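PDB 5MDN: DNA polymerase from Pyrobaculum calidifontis, which probably catalyses template-directed DNA synthesis, adding deoxyribonucleotides from their triphosphates to a growing DNA strand and releasing diphosphate. Local coordinates for residues E398-P410 with G553-F565. Residues are numbered along the deposited sequence; the frame is centred on the assembly and turned at random.
Sequences EPYKGAIVLEPKP and GIEVIYGDTDSLF
Pro408 lies alongside the ring of Tyr558 and meets its edge, with Pro408 CG 3.7 Å from Tyr558 CD1. Further along that ring, Ile404 crosses the tyrosine at about a right angle. Ile404 CD1 comes within 3.8 Å of Tyr558 CE1. With CG anti to the backbone N (chi1 169°), the Tyr558 ring extends past Pro408 and Ile404 and brings its hydroxyl to Asp560. There Tyr558 OH donates to Asp560 OD2 over 2.7 Å, from above the carboxylate plane. Asp560 OD1 takes the N-H of Ser563, three residues on, in an Asx motif, and the Ser563 hydroxyl as well.

The backbones pair antiparallel through a classic beta bulge. Gly559 O receives both Val405 N (3.0 Å) and Leu406 N (2.7 Å). Ala403 O is likewise held twice by Thr561: OG1 comes in the carbonyl plane on a lone pair, and Thr561 N lies tilted 20° from that plane. Leu406 reaches along the strand, placing CD1 3.8 Å from Val556 CG1. At the other end, Asp562 CB meets the edge of the Tyr400 ring.

Tyr558 to Ser563 spell YGDTDS, the family B motif C, which in relatives forms part of the polymerase active site in the palm. Strand 404-406 forms one edge of a five-stranded antiparallel sheet, beside the hairpin of strands 556-560 and 563-567. Strand 416-420 follows on the hairpin's far side, and helix 528-551 packs against Val405, Val556 and Leu564.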
loop_
_atom_site.group_PDB
_atom_site.type_symbol
_atom_site.label_atom_id
_atom_site.label_comp_id
_atom_site.label_asym_id
_atom_site.label_seq_id
_atom_site.Cartn_x
_atom_site.Cartn_y
_atom_site.Cartn_z
ATOM N N GLU A 398 9.267 -4.331 6.570
ATOM C CA GLU A 398 8.699 -5.535 7.166
ATOM C C GLU A 398 7.499 -5.146 8.038
ATOM O O GLU A 398 7.657 -4.547 9.115
ATOM C CB GLU A 398 9.800 -6.292 7.897
ATOM C CG GLU A 398 10.601 -5.448 8.838
ATOM C CD GLU A 398 10.039 -5.573 10.214
ATOM O OE1 GLU A 398 9.602 -6.698 10.519
ATOM O OE2 GLU A 398 10.006 -4.576 10.972
ATOM N N PRO A 399 6.284 -5.392 7.562
ATOM C CA PRO A 399 5.094 -4.821 8.215
ATOM C C PRO A 399 4.789 -5.332 9.616
ATOM O O PRO A 399 3.966 -6.236 9.806
ATOM C CB PRO A 399 3.967 -5.170 7.231
ATOM C CG PRO A 399 4.661 -5.362 5.902
ATOM C CD PRO A 399 5.991 -5.955 6.231
ATOM N N TYR A 400 5.510 -4.775 10.596
ATOM C CA TYR A 400 5.017 -4.483 11.941
ATOM C C TYR A 400 5.380 -5.524 12.995
ATOM O O TYR A 400 5.178 -5.258 14.176
ATOM C CB TYR A 400 3.492 -4.301 11.930
ATOM C CG TYR A 400 2.986 -3.373 13.015
ATOM C CD1 TYR A 400 3.289 -2.017 12.972
ATOM C CD2 TYR A 400 2.222 -3.842 14.072
ATOM C CE1 TYR A 400 2.834 -1.148 13.945
ATOM C CE2 TYR A 400 1.766 -2.983 15.057
ATOM C CZ TYR A 400 2.073 -1.627 14.992
ATOM O OH TYR A 400 1.633 -0.738 15.960
ATOM N N LYS A 401 5.932 -6.688 12.616
ATOM C CA LYS A 401 6.422 -7.672 13.602
ATOM C C LYS A 401 5.481 -8.010 14.766
ATOM O O LYS A 401 5.634 -7.484 15.876
ATOM C CB LYS A 401 7.777 -7.273 14.207
ATOM C CG LYS A 401 8.944 -7.332 13.246
ATOM C CD LYS A 401 10.267 -6.902 13.861
ATOM C CE LYS A 401 10.251 -5.444 14.283
ATOM N NZ LYS A 401 9.959 -4.428 13.203
ATOM N N GLY A 402 4.540 -8.917 14.543
ATOM C CA GLY A 402 3.645 -9.316 15.612
ATOM C C GLY A 402 4.219 -10.350 16.564
ATOM O O GLY A 402 4.106 -11.558 16.332
ATOM N N ALA A 403 4.842 -9.874 17.645
ATOM C CA ALA A 403 5.443 -10.739 18.658
ATOM C C ALA A 403 4.363 -11.322 19.564
ATOM O O ALA A 403 3.636 -10.578 20.233
ATOM C CB ALA A 403 6.469 -9.960 19.481
ATOM N N ILE A 404 4.259 -12.652 19.583
ATOM C CA ILE A 404 3.219 -13.334 20.345
ATOM C C ILE A 404 3.493 -13.215 21.840
ATOM O O ILE A 404 4.642 -13.321 22.291
ATOM C CB ILE A 404 3.131 -14.809 19.915
ATOM C CG1 ILE A 404 2.830 -14.908 18.418
ATOM C CG2 ILE A 404 2.070 -15.549 20.719
ATOM C CD1 ILE A 404 1.460 -14.401 18.040
ATOM N N VAL A 405 2.433 -12.992 22.617
ATOM C CA VAL A 405 2.507 -12.957 24.073
ATOM C C VAL A 405 1.757 -14.131 24.697
ATOM O O VAL A 405 2.293 -14.834 25.554
ATOM C CB VAL A 405 1.981 -11.610 24.620
ATOM C CG1 VAL A 405 1.936 -11.633 26.140
ATOM C CG2 VAL A 405 2.843 -10.462 24.123
ATOM N N LEU A 406 0.512 -14.355 24.277
ATOM C CA LEU A 406 -0.302 -15.471 24.752
ATOM C C LEU A 406 -0.657 -16.338 23.550
ATOM O O LEU A 406 -1.449 -15.925 22.696
ATOM C CB LEU A 406 -1.555 -14.966 25.470
ATOM C CG LEU A 406 -2.385 -15.927 26.333
ATOM C CD1 LEU A 406 -3.237 -15.137 27.314
ATOM C CD2 LEU A 406 -3.275 -16.838 25.493
ATOM N N GLU A 407 -0.075 -17.532 23.483
ATOM C CA GLU A 407 -0.364 -18.426 22.372
ATOM C C GLU A 407 -1.778 -18.987 22.501
ATOM O O GLU A 407 -2.191 -19.394 23.592
ATOM C CB GLU A 407 0.652 -19.566 22.302
ATOM C CG GLU A 407 2.049 -19.123 21.892
ATOM C CD GLU A 407 2.958 -20.292 21.568
ATOM O OE1 GLU A 407 2.442 -21.336 21.112
ATOM O OE2 GLU A 407 4.185 -20.166 21.760
ATOM N N PRO A 408 -2.538 -19.025 21.412
ATOM C CA PRO A 408 -3.903 -19.552 21.469
ATOM C C PRO A 408 -3.942 -21.068 21.340
ATOM O O PRO A 408 -2.982 -21.717 20.918
ATOM C CB PRO A 408 -4.578 -18.886 20.267
ATOM C CG PRO A 408 -3.467 -18.745 19.274
ATOM C CD PRO A 408 -2.192 -18.533 20.066
ATOM N N LYS A 409 -5.089 -21.628 21.721
ATOM C CA LYS A 409 -5.352 -23.041 21.493
ATOM C C LYS A 409 -6.072 -23.178 20.159
ATOM O O LYS A 409 -7.138 -22.571 19.987
ATOM C CB LYS A 409 -6.234 -23.621 22.592
ATOM C CG LYS A 409 -5.954 -23.196 24.039
ATOM C CD LYS A 409 -4.496 -23.041 24.433
ATOM C CE LYS A 409 -4.432 -22.291 25.763
ATOM N NZ LYS A 409 -3.051 -21.947 26.192
ATOM N N PRO A 410 -5.536 -23.920 19.191
ATOM C CA PRO A 410 -6.258 -24.085 17.921
ATOM C C PRO A 410 -7.630 -24.702 18.152
ATOM O O PRO A 410 -7.763 -25.731 18.821
ATOM C CB PRO A 410 -5.345 -25.011 17.110
ATOM C CG PRO A 410 -3.986 -24.812 17.694
ATOM C CD PRO A 410 -4.200 -24.540 19.158
ATOM N N GLY A 553 -14.644 -11.638 34.708
ATOM C CA GLY A 553 -15.040 -12.876 34.069
ATOM C C GLY A 553 -14.743 -12.869 32.582
ATOM O O GLY A 553 -15.636 -13.133 31.769
ATOM N N ILE A 554 -13.497 -12.584 32.210
ATOM C CA ILE A 554 -13.118 -12.377 30.815
ATOM C C ILE A 554 -12.082 -13.419 30.409
ATOM O O ILE A 554 -10.951 -13.413 30.912
ATOM C CB ILE A 554 -12.581 -10.959 30.580
ATOM C CG1 ILE A 554 -13.666 -9.924 30.877
ATOM C CG2 ILE A 554 -12.071 -10.811 29.152
ATOM C CD1 ILE A 554 -13.208 -8.493 30.710
ATOM N N GLU A 555 -12.473 -14.312 29.500
ATOM C CA GLU A 555 -11.557 -15.283 28.913
ATOM C C GLU A 555 -10.713 -14.615 27.831
ATOM O O GLU A 555 -11.239 -13.878 26.991
ATOM C CB GLU A 555 -12.335 -16.462 28.328
ATOM C CG GLU A 555 -11.466 -17.630 27.894
ATOM C CD GLU A 555 -12.184 -18.562 26.935
ATOM O OE1 GLU A 555 -13.323 -18.239 26.533
ATOM O OE2 GLU A 555 -11.613 -19.615 26.582
ATOM N N VAL A 556 -9.407 -14.870 27.851
ATOM C CA VAL A 556 -8.476 -14.314 26.874
ATOM C C VAL A 556 -7.984 -15.461 25.999
ATOM O O VAL A 556 -7.209 -16.313 26.451
ATOM C CB VAL A 556 -7.307 -13.582 27.545
ATOM C CG1 VAL A 556 -6.305 -13.119 26.499
ATOM C CG2 VAL A 556 -7.820 -12.400 28.354
ATOM N N ILE A 557 -8.437 -15.484 24.745
ATOM C CA ILE A 557 -8.093 -16.576 23.839
ATOM C C ILE A 557 -6.739 -16.343 23.182
ATOM O O ILE A 557 -5.967 -17.286 22.974
ATOM C CB ILE A 557 -9.199 -16.730 22.780
ATOM C CG1 ILE A 557 -10.578 -16.773 23.439
ATOM C CG2 ILE A 557 -8.956 -17.962 21.926
ATOM C CD1 ILE A 557 -11.710 -16.454 22.484
ATOM N N TYR A 558 -6.423 -15.092 22.858
ATOM C CA TYR A 558 -5.212 -14.769 22.121
ATOM C C TYR A 558 -4.737 -13.390 22.542
ATOM O O TYR A 558 -5.542 -12.518 22.879
ATOM C CB TYR A 558 -5.460 -14.826 20.606
ATOM C CG TYR A 558 -4.347 -14.261 19.749
ATOM C CD1 TYR A 558 -3.300 -15.066 19.322
ATOM C CD2 TYR A 558 -4.358 -12.931 19.345
ATOM C CE1 TYR A 558 -2.285 -14.560 18.533
ATOM C CE2 TYR A 558 -3.347 -12.415 18.557
ATOM C CZ TYR A 558 -2.314 -13.234 18.153
ATOM O OH TYR A 558 -1.306 -12.727 17.367
ATOM N N GLY A 559 -3.420 -13.203 22.536
ATOM C CA GLY A 559 -2.858 -11.903 22.825
ATOM C C GLY A 559 -1.444 -11.744 22.314
ATOM O O GLY A 559 -0.537 -12.469 22.730
ATOM N N ASP A 560 -1.246 -10.796 21.412
ATOM C CA ASP A 560 0.080 -10.433 20.940
ATOM C C ASP A 560 0.354 -8.966 21.266
ATOM O O ASP A 560 -0.439 -8.291 21.931
ATOM C CB ASP A 560 0.235 -10.745 19.447
ATOM C CG ASP A 560 -0.745 -9.993 18.583
ATOM O OD1 ASP A 560 -1.570 -9.240 19.131
ATOM O OD2 ASP A 560 -0.685 -10.147 17.348
ATOM N N THR A 561 1.506 -8.485 20.801
ATOM C CA THR A 561 1.965 -7.144 21.150
ATOM C C THR A 561 0.975 -6.052 20.748
ATOM O O THR A 561 0.873 -5.032 21.439
ATOM C CB THR A 561 3.331 -6.884 20.511
ATOM O OG1 THR A 561 3.745 -8.046 19.780
ATOM C CG2 THR A 561 4.362 -6.560 21.583
ATOM N N ASP A 562 0.243 -6.230 19.647
ATOM C CA ASP A 562 -0.625 -5.172 19.142
ATOM C C ASP A 562 -2.112 -5.382 19.429
ATOM O O ASP A 562 -2.893 -4.436 19.258
ATOM C CB ASP A 562 -0.391 -4.969 17.632
ATOM C CG ASP A 562 -0.743 -6.193 16.807
ATOM O OD1 ASP A 562 -1.001 -7.257 17.407
ATOM O OD2 ASP A 562 -0.758 -6.089 15.555
ATOM N N SER A 563 -2.533 -6.577 19.840
ATOM C CA SER A 563 -3.943 -6.805 20.145
ATOM C C SER A 563 -4.089 -8.043 21.021
ATOM O O SER A 563 -3.165 -8.850 21.150
ATOM C CB SER A 563 -4.777 -6.959 18.866
ATOM O OG SER A 563 -4.366 -8.093 18.127
ATOM N N LEU A 564 -5.255 -8.166 21.652
ATOM C CA LEU A 564 -5.628 -9.412 22.308
ATOM C C LEU A 564 -7.101 -9.708 22.056
ATOM O O LEU A 564 -7.928 -8.794 22.001
ATOM C CB LEU A 564 -5.318 -9.390 23.820
ATOM C CG LEU A 564 -5.663 -8.245 24.779
ATOM C CD1 LEU A 564 -7.159 -8.054 24.970
ATOM C CD2 LEU A 564 -4.991 -8.493 26.120
ATOM N N PHE A 565 -7.413 -10.989 21.887
ATOM C CA PHE A 565 -8.772 -11.444 21.616
ATOM C C PHE A 565 -9.395 -11.909 22.926
ATOM O O PHE A 565 -8.778 -12.677 23.669
ATOM C CB PHE A 565 -8.792 -12.586 20.595
ATOM C CG PHE A 565 -8.326 -12.203 19.203
ATOM C CD1 PHE A 565 -7.406 -11.187 18.993
ATOM C CD2 PHE A 565 -8.808 -12.892 18.101
ATOM C CE1 PHE A 565 -6.985 -10.858 17.717
ATOM C CE2 PHE A 565 -8.392 -12.567 16.823
ATOM C CZ PHE A 565 -7.480 -11.549 16.632
#